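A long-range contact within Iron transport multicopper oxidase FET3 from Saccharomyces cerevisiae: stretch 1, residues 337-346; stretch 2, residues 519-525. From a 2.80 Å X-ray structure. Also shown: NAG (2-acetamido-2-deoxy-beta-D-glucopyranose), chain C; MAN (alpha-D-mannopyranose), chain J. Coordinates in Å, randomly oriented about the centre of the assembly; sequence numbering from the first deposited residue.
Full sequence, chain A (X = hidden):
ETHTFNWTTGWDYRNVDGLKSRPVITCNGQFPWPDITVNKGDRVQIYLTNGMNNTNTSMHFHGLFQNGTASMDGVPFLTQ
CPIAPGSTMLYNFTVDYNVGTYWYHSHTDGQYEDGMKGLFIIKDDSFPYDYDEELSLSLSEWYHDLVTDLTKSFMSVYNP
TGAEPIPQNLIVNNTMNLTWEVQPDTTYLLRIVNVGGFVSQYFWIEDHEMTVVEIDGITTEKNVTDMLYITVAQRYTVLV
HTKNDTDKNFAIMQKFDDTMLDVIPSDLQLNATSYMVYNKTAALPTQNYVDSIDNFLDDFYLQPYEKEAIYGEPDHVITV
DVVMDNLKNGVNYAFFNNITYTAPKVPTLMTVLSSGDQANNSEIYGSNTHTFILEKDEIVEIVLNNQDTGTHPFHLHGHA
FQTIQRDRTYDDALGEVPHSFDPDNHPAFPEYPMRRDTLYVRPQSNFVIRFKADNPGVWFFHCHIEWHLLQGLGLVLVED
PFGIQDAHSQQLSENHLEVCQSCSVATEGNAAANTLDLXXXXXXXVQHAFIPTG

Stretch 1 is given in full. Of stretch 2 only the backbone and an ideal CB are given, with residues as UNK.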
# COMPACT_ATOMS: atom_id res chain seq x y z
N ASN A 337 1.23 -18.22 7.65
CA ASN A 337 1.35 -19.52 8.30
C ASN A 337 0.08 -19.84 9.08
O ASN A 337 -0.99 -19.92 8.48
CB ASN A 337 2.59 -19.60 9.20
CG ASN A 337 3.88 -19.39 8.42
OD1 ASN A 337 4.00 -19.81 7.27
ND2 ASN A 337 4.85 -18.73 9.06
N ASN A 338 0.19 -19.96 10.40
CA ASN A 338 -0.99 -20.26 11.21
C ASN A 338 -1.48 -19.09 12.06
O ASN A 338 -2.18 -19.29 13.05
CB ASN A 338 -0.75 -21.50 12.07
CG ASN A 338 0.36 -21.30 13.11
OD1 ASN A 338 1.12 -20.32 13.06
ND2 ASN A 338 0.47 -22.26 14.04
N ILE A 339 -1.11 -17.87 11.66
CA ILE A 339 -1.41 -16.66 12.44
C ILE A 339 -2.19 -15.61 11.63
O ILE A 339 -1.80 -15.26 10.52
CB ILE A 339 -0.09 -16.04 13.00
CG1 ILE A 339 0.60 -17.03 13.94
CG2 ILE A 339 -0.37 -14.72 13.74
CD1 ILE A 339 1.98 -16.60 14.41
N THR A 340 -3.30 -15.14 12.21
CA THR A 340 -3.98 -13.94 11.75
C THR A 340 -3.49 -12.82 12.64
O THR A 340 -3.51 -12.97 13.87
CB THR A 340 -5.49 -13.97 12.05
OG1 THR A 340 -5.98 -15.32 11.99
CG2 THR A 340 -6.25 -13.05 11.12
N TYR A 341 -3.08 -11.71 12.05
CA TYR A 341 -2.62 -10.58 12.85
C TYR A 341 -3.71 -10.11 13.80
O TYR A 341 -4.82 -9.77 13.38
CB TYR A 341 -2.14 -9.41 12.00
CG TYR A 341 -1.81 -8.22 12.86
CD1 TYR A 341 -0.64 -8.20 13.62
CD2 TYR A 341 -2.68 -7.14 12.96
CE1 TYR A 341 -0.34 -7.11 14.45
CE2 TYR A 341 -2.39 -6.05 13.78
CZ TYR A 341 -1.21 -6.05 14.51
OH TYR A 341 -0.91 -4.98 15.32
N THR A 342 -3.38 -10.10 15.09
CA THR A 342 -4.28 -9.61 16.11
C THR A 342 -3.55 -8.55 16.91
O THR A 342 -2.60 -8.85 17.61
CB THR A 342 -4.75 -10.75 17.01
OG1 THR A 342 -4.88 -11.96 16.24
CG2 THR A 342 -6.08 -10.40 17.63
N ALA A 343 -4.00 -7.31 16.78
CA ALA A 343 -3.41 -6.15 17.45
C ALA A 343 -3.21 -6.35 18.95
O ALA A 343 -4.08 -6.88 19.63
CB ALA A 343 -4.25 -4.92 17.20
N PRO A 344 -2.04 -5.92 19.46
CA PRO A 344 -1.71 -6.05 20.87
C PRO A 344 -2.30 -4.92 21.73
O PRO A 344 -2.85 -3.95 21.20
CB PRO A 344 -0.18 -5.98 20.86
CG PRO A 344 0.16 -5.20 19.67
CD PRO A 344 -0.96 -5.29 18.70
N LYS A 345 -2.19 -5.07 23.05
CA LYS A 345 -2.70 -4.08 24.01
C LYS A 345 -1.83 -2.82 24.09
O LYS A 345 -2.29 -1.77 24.56
CB LYS A 345 -2.85 -4.70 25.40
CG LYS A 345 -4.22 -5.34 25.66
CD LYS A 345 -4.22 -6.23 26.89
CE LYS A 345 -5.24 -7.36 26.75
NZ LYS A 345 -4.73 -8.63 27.37
N VAL A 346 -0.58 -2.94 23.65
CA VAL A 346 0.38 -1.84 23.64
C VAL A 346 1.12 -1.87 22.30
O VAL A 346 1.62 -2.92 21.90
CB VAL A 346 1.40 -1.94 24.82
CG1 VAL A 346 2.31 -0.71 24.86
CG2 VAL A 346 0.69 -2.11 26.15
N UNK A 519 3.85 -12.56 29.15
CA UNK A 519 2.49 -12.08 28.88
C UNK A 519 1.29 -12.91 29.38
O UNK A 519 1.46 -13.98 29.96
CB UNK A 519 2.35 -11.93 27.36
N UNK A 520 0.08 -12.38 29.14
CA UNK A 520 -1.21 -13.06 29.31
C UNK A 520 -2.16 -12.37 28.33
O UNK A 520 -3.14 -11.74 28.74
CB UNK A 520 -1.72 -12.99 30.75
N UNK A 521 -1.87 -12.53 27.03
CA UNK A 521 -2.21 -11.56 25.95
C UNK A 521 -3.64 -11.41 25.42
O UNK A 521 -4.60 -11.38 26.19
CB UNK A 521 -1.35 -11.92 24.74
N UNK A 522 -3.72 -11.26 24.10
CA UNK A 522 -4.95 -11.01 23.34
C UNK A 522 -4.87 -11.83 22.02
O UNK A 522 -4.19 -11.44 21.07
CB UNK A 522 -5.13 -9.52 23.06
N UNK A 523 -5.54 -12.98 22.01
CA UNK A 523 -5.37 -13.98 20.94
C UNK A 523 -6.41 -13.97 19.82
O UNK A 523 -7.43 -13.28 19.89
CB UNK A 523 -5.37 -15.37 21.57
N UNK A 524 -6.13 -14.76 18.78
CA UNK A 524 -7.10 -15.04 17.73
C UNK A 524 -8.08 -16.13 18.20
O UNK A 524 -7.77 -16.91 19.11
CB UNK A 524 -6.39 -15.47 16.44
N UNK A 525 -9.25 -16.18 17.57
CA UNK A 525 -10.23 -17.23 17.83
C UNK A 525 -9.61 -18.59 17.52
O UNK A 525 -8.77 -18.71 16.62
CB UNK A 525 -11.50 -17.01 17.00
C1 NAG C . 0.75 -21.76 15.36
C2 NAG C . 0.08 -21.49 16.71
C3 NAG C . 1.03 -21.77 17.88
C4 NAG C . 2.13 -22.78 17.56
C5 NAG C . 2.89 -22.40 16.28
C6 NAG C . 3.29 -23.61 15.43
C7 NAG C . -1.27 -19.61 17.55
C8 NAG C . -0.82 -19.05 18.88
N2 NAG C . -0.34 -20.10 16.72
O3 NAG C . 0.31 -22.20 19.02
O4 NAG C . 3.03 -22.83 18.63
O5 NAG C . 2.14 -21.49 15.49
O6 NAG C . 3.93 -24.56 16.25
O7 NAG C . -2.46 -19.61 17.25
C1 MAN J . -10.56 -10.32 23.96
C2 MAN J . -10.54 -10.93 22.55
C3 MAN J . -10.30 -12.43 22.80
C4 MAN J . -11.14 -12.93 24.00
C5 MAN J . -12.27 -11.96 24.41
C6 MAN J . -13.07 -12.41 25.64
O2 MAN J . -9.59 -10.39 21.67
O3 MAN J . -8.91 -12.63 23.00
O4 MAN J . -11.75 -14.20 23.79
O5 MAN J . -11.83 -10.60 24.55
O6 MAN J . -12.47 -13.55 26.23

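Position 519 lies beyond the reach of stretch 1. No atom of that stretch comes within 5.5 Å of the ideal CB, so the contact sets no demand. The residue is Thr519, and it does not touch stretch 1.

At position 520 CA-to-CB points sideways and the ideal CB has no neighbour in stretch 1. Many side chains would suit. The deposited Asp520 turns the end of its side chain away. Its backbone O lies 3.8 Å from Lys345 NZ, not a hydrogen bond.

Position 521 also points sideways. Its ideal CB is 5.4 Å from Lys345 NZ, so an acidic, polar or aliphatic residue could sit here. The main chain makes the important contact: Lys345 NZ donates a hydrogen bond to the backbone O of 521 at 3.0 Å. The residue is Leu521, whose side chain adds little.

Position 522 faces stretch 1. Its ideal CB is 4.3 Å from Lys345 CE, 4.5 Å from Ala343 O and 5.3 Å from Pro344 CA. The backbone is extended (phi/psi -141/100). This setting favours a small or beta-branched side chain, such as valine or threonine. The residue is Thr522, with chi1 in the t well. Its CG2 packs 3.4 Å from Ala343 O and 3.9 Å from Pro344 CA. Thr522 OG1 is 3.6 Å from MAN O2.

At position 523 the ideal CB points away and meets nothing in stretch 1. The phi/psi of -98/171 is open to ordinary residues. Neither feature calls for glycine, but the residue is Gly523. Its O lies 3.9 Å from Thr342 CG2.

Position 524 points toward stretch 1. The ideal CB is 3.8 Å from Thr342 OG1 and 4.5 Å from Thr340 OG1. Beyond it, the backbone N of Thr340 offers a donor. A polar side chain carrying an acceptor would suit, and glutamate or glutamine has the length to extend past the threonines. The residue is Glu524, the residue of stretch 2 with the largest area covered by stretch 1. Thr340 N donates to Glu524 OE1 at 2.8 Å, with a favourable angle of 158°. Thr340 OG1 adds a weak hydrogen bond to Glu524 OE1 at 3.5 Å. The other oxygen, Glu524 OE2, lies 3.4 Å from O7 of the NAG attached to Asn338.

Position 525 points sideways, with no atom of stretch 1 within 5.5 Å of its ideal CB. Many residues would fit. Asn525 makes no contact with stretch 1.

Stretch 2 519-525: TDLTGEN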
# COMPACT_ATOMS: atom_id res chain seq x y z
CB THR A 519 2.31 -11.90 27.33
OG1 THR A 519 2.32 -13.18 26.69
CG2 THR A 519 3.43 -11.03 26.73
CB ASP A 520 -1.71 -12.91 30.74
CG ASP A 520 -0.97 -13.83 31.74
OD1 ASP A 520 -1.08 -15.07 31.64
OD2 ASP A 520 -0.29 -13.30 32.64
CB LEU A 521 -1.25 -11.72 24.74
CG LEU A 521 -0.48 -13.01 24.40
CD1 LEU A 521 -1.34 -14.25 24.17
CD2 LEU A 521 0.41 -12.78 23.20
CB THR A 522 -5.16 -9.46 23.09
OG1 THR A 522 -6.28 -9.23 22.23
CG2 THR A 522 -3.94 -8.79 22.49
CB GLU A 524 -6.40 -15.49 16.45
CG GLU A 524 -5.50 -16.71 16.60
CD GLU A 524 -4.66 -16.99 15.36
OE1 GLU A 524 -4.05 -16.05 14.79
OE2 GLU A 524 -4.60 -18.17 14.96
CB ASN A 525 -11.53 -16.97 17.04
CG ASN A 525 -12.27 -15.69 17.51
OD1 ASN A 525 -12.24 -14.65 16.86
ND2 ASN A 525 -12.93 -15.78 18.65
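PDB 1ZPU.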